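PDB 5CWW: nucleoporin NUP82 from Chaetomium thermophilum, which probably serves as a structural component of the nuclear pore complex and docks transport factors, this chain being its N-terminal beta-propeller part. Local coordinates for residues G371-D376 and E466-L471. Numbering follows the deposited sequence. Where two conformers were deposited one is given.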
ATOM      1  N   GLY B 371       1.125  13.327   1.025  1.00 43.77           N
ATOM      2  CA  GLY B 371      -0.315  13.163   1.130  1.00 43.68           C
ATOM      3  C   GLY B 371      -0.842  13.667   2.461  1.00 45.82           C
ATOM      4  O   GLY B 371      -0.079  14.194   3.269  1.00 46.11           O
ATOM      5  N   PRO B 372      -2.155  13.519   2.699  1.00 50.05           N
ATOM      6  CA  PRO B 372      -3.133  12.917   1.783  1.00 50.70           C
ATOM      7  C   PRO B 372      -3.304  13.729   0.505  1.00 50.25           C
ATOM      8  O   PRO B 372      -3.444  14.948   0.573  1.00 50.43           O
ATOM      9  CB  PRO B 372      -4.438  12.920   2.591  1.00 52.69           C
ATOM     10  CG  PRO B 372      -4.073  13.284   3.985  1.00 53.52           C
ATOM     11  CD  PRO B 372      -2.786  14.030   3.925  1.00 53.33           C
ATOM     12  N   PHE B 373      -3.283  13.062  -0.644  1.00 48.90           N
ATOM     13  CA  PHE B 373      -3.489  13.733  -1.919  1.00 49.65           C
ATOM     14  C   PHE B 373      -4.902  14.291  -2.021  1.00 49.89           C
ATOM     15  O   PHE B 373      -5.874  13.604  -1.702  1.00 50.76           O
ATOM     16  CB  PHE B 373      -3.230  12.775  -3.083  1.00 47.22           C
ATOM     17  CG  PHE B 373      -1.776  12.566  -3.386  1.00 45.71           C
ATOM     18  CD1 PHE B 373      -1.003  11.735  -2.595  1.00 45.91           C
ATOM     19  CD2 PHE B 373      -1.185  13.197  -4.467  1.00 46.42           C
ATOM     20  CE1 PHE B 373       0.336  11.542  -2.872  1.00 46.02           C
ATOM     21  CE2 PHE B 373       0.153  13.005  -4.753  1.00 46.53           C
ATOM     22  CZ  PHE B 373       0.915  12.177  -3.953  1.00 46.24           C
ATOM     23  N   ASP B 374      -5.013  15.538  -2.467  0.50 55.82           N
ATOM     24  CA  ASP B 374      -6.313  16.127  -2.752  0.50 50.60           C
ATOM     25  C   ASP B 374      -6.763  15.708  -4.145  0.50 60.45           C
ATOM     26  O   ASP B 374      -6.018  15.853  -5.114  0.50 55.99           O
ATOM     27  CB  ASP B 374      -6.257  17.652  -2.646  0.50 60.63           C
ATOM     28  CG  ASP B 374      -7.609  18.300  -2.866  0.50 59.08           C
ATOM     29  OD1 ASP B 374      -8.460  18.220  -1.956  0.50 60.97           O
ATOM     30  OD2 ASP B 374      -7.821  18.890  -3.945  0.50 61.80           O
ATOM     31  N   PHE B 375      -7.977  15.176  -4.239  1.00 56.36           N
ATOM     32  CA  PHE B 375      -8.540  14.766  -5.521  1.00 57.87           C
ATOM     33  C   PHE B 375      -9.235  15.949  -6.181  1.00 56.26           C
ATOM     34  O   PHE B 375     -10.347  16.315  -5.807  1.00 54.92           O
ATOM     35  CB  PHE B 375      -9.519  13.604  -5.339  1.00 61.73           C
ATOM     36  CG  PHE B 375      -8.910  12.392  -4.689  1.00 64.46           C
ATOM     37  CD1 PHE B 375      -7.584  12.060  -4.909  1.00 64.00           C
ATOM     38  CD2 PHE B 375      -9.665  11.590  -3.847  1.00 65.37           C
ATOM     39  CE1 PHE B 375      -7.023  10.947  -4.304  1.00 62.99           C
ATOM     40  CE2 PHE B 375      -9.112  10.477  -3.241  1.00 64.94           C
ATOM     41  CZ  PHE B 375      -7.789  10.155  -3.471  1.00 64.34           C
ATOM     42  N   ASP B 376      -8.573  16.552  -7.159  1.00 53.13           N
ATOM     43  CA  ASP B 376      -9.161  17.662  -7.898  1.00 53.86           C
ATOM     44  C   ASP B 376     -10.310  17.146  -8.765  1.00 54.16           C
ATOM     45  O   ASP B 376     -10.217  16.064  -9.345  1.00 53.72           O
ATOM     46  CB  ASP B 376      -8.097  18.357  -8.752  1.00 56.13           C
ATOM     47  CG  ASP B 376      -8.584  19.661  -9.353  1.00 59.71           C
ATOM     48  OD1 ASP B 376      -9.584  20.221  -8.858  1.00 61.83           O
ATOM     49  OD2 ASP B 376      -7.959  20.129 -10.328  1.00 60.58           O
ATOM     50  N   GLU B 466       0.888  23.800   0.186  1.00133.86           N
ATOM     51  CA  GLU B 466      -0.343  23.314  -0.430  1.00133.15           C
ATOM     52  C   GLU B 466      -0.279  21.797  -0.605  1.00123.59           C
ATOM     53  O   GLU B 466       0.742  21.271  -1.045  1.00126.63           O
ATOM     54  CB  GLU B 466      -0.583  23.993  -1.778  1.00137.89           C
ATOM     55  CG  GLU B 466      -0.828  25.489  -1.679  1.00145.60           C
ATOM     56  CD  GLU B 466      -1.148  26.120  -3.021  1.00145.69           C
ATOM     57  OE1 GLU B 466      -1.134  25.395  -4.039  1.00143.33           O
ATOM     58  OE2 GLU B 466      -1.416  27.339  -3.057  1.00148.01           O
ATOM     59  N   PRO B 467      -1.367  21.089  -0.262  1.00109.57           N
ATOM     60  CA  PRO B 467      -1.324  19.623  -0.310  1.00 94.51           C
ATOM     61  C   PRO B 467      -1.102  19.088  -1.721  1.00 80.17           C
ATOM     62  O   PRO B 467      -1.487  19.747  -2.685  1.00 75.14           O
ATOM     63  CB  PRO B 467      -2.704  19.212   0.216  1.00 95.45           C
ATOM     64  CG  PRO B 467      -3.581  20.374  -0.074  1.00 98.93           C
ATOM     65  CD  PRO B 467      -2.712  21.588   0.073  1.00104.73           C
ATOM     66  N   PRO B 468      -0.476  17.909  -1.844  1.00 65.20           N
ATOM     67  CA  PRO B 468      -0.292  17.311  -3.172  1.00 59.02           C
ATOM     68  C   PRO B 468      -1.627  16.991  -3.836  1.00 54.92           C
ATOM     69  O   PRO B 468      -2.619  16.787  -3.134  1.00 55.52           O
ATOM     70  CB  PRO B 468       0.501  16.035  -2.879  1.00 60.53           C
ATOM     71  CG  PRO B 468       0.246  15.737  -1.442  1.00 62.66           C
ATOM     72  CD  PRO B 468       0.070  17.058  -0.772  1.00 66.40           C
ATOM     73  N   SER B 469      -1.647  16.931  -5.164  1.00 56.57           N
ATOM     74  CA  SER B 469      -2.901  16.810  -5.897  1.00 55.19           C
ATOM     75  C   SER B 469      -2.865  15.751  -6.992  1.00 51.66           C
ATOM     76  O   SER B 469      -1.838  15.535  -7.638  1.00 52.95           O
ATOM     77  CB  SER B 469      -3.272  18.161  -6.514  1.00 56.54           C
ATOM     78  OG  SER B 469      -4.464  18.066  -7.275  1.00 55.84           O
ATOM     79  N   LEU B 470      -4.004  15.088  -7.169  1.00 49.24           N
ATOM     80  CA  LEU B 470      -4.253  14.234  -8.321  1.00 47.65           C
ATOM     81  C   LEU B 470      -5.485  14.759  -9.050  1.00 47.80           C
ATOM     82  O   LEU B 470      -6.373  15.342  -8.429  1.00 49.89           O
ATOM     83  CB  LEU B 470      -4.468  12.781  -7.898  1.00 48.36           C
ATOM     84  CG  LEU B 470      -3.281  12.068  -7.245  1.00 50.01           C
ATOM     85  CD1 LEU B 470      -3.728  10.741  -6.646  1.00 49.86           C
ATOM     86  CD2 LEU B 470      -2.165  11.852  -8.254  1.00 51.00           C
ATOM     87  N   LEU B 471      -5.534  14.542 -10.361  1.00 46.17           N
ATOM     88  CA  LEU B 471      -6.678  14.954 -11.170  1.00 46.95           C
ATOM     89  C   LEU B 471      -7.624  13.782 -11.386  1.00 46.19           C
ATOM     90  O   LEU B 471      -7.277  12.811 -12.056  1.00 45.01           O
ATOM     91  CB  LEU B 471      -6.214  15.511 -12.521  1.00 48.95           C
ATOM     92  CG  LEU B 471      -7.311  15.821 -13.550  1.00 51.70           C
ATOM     93  CD1 LEU B 471      -8.311  16.831 -13.008  1.00 53.79           C
ATOM     94  CD2 LEU B 471      -6.698  16.324 -14.850  1.00 52.71           C
TER
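Phe373 lies against Pro468 and Leu470, and this is where the two segments pack tightly. Pro468 CB sits over one face of the ring, offset toward the rim, 3.9 Å from the centroid in a CH-pi contact, and the two side chains cross at about a right angle. Leu470 comes in obliquely, its CG 3.7 Å from Phe373 CD2. A Leu470 chi2 of 169° turns CD1 anti to CA, and CD1 meets the edge of the Phe375 ring, 4.0 Å from CE1. An alanine in place of Phe373 would probably open a gap where the ring lay, leaving Pro468 CB without its CH-pi partner and Leu470 CG without its contact to the ring.

Beneath these side chains the backbones pair as parallel strands. Asp374 N donates to Pro468 O at 2.8 Å, Leu470 N to Asp374 O at 3.0 Å, and Asp376 N to Leu470 O at 2.8 Å. The other face carries Asp374, Ser469, Asp376 and Leu471. Its loose, solvent side is at Asp374, whose exposed side chain approaches the other segment through CB, near Pro468 O. Another protein's chain covers part of the rest: a basic side chain there takes Asp376 OD2 in a salt bridge, and an apolar one packs on buried Leu471.

Strand 374-376 is an outermost strand, within this chain, of a mixed propeller sheet, with 469-476 next to it; the parallel pairing departs from the up-and-down order of a propeller blade. Strand 437-441 follows on the far side of 469-476, Ile428 and Leu430 of strand 427-432 touch Leu470 and Phe375, and Trp273 and Ala283 of the preceding sheet meet Phe373, joining the two blades.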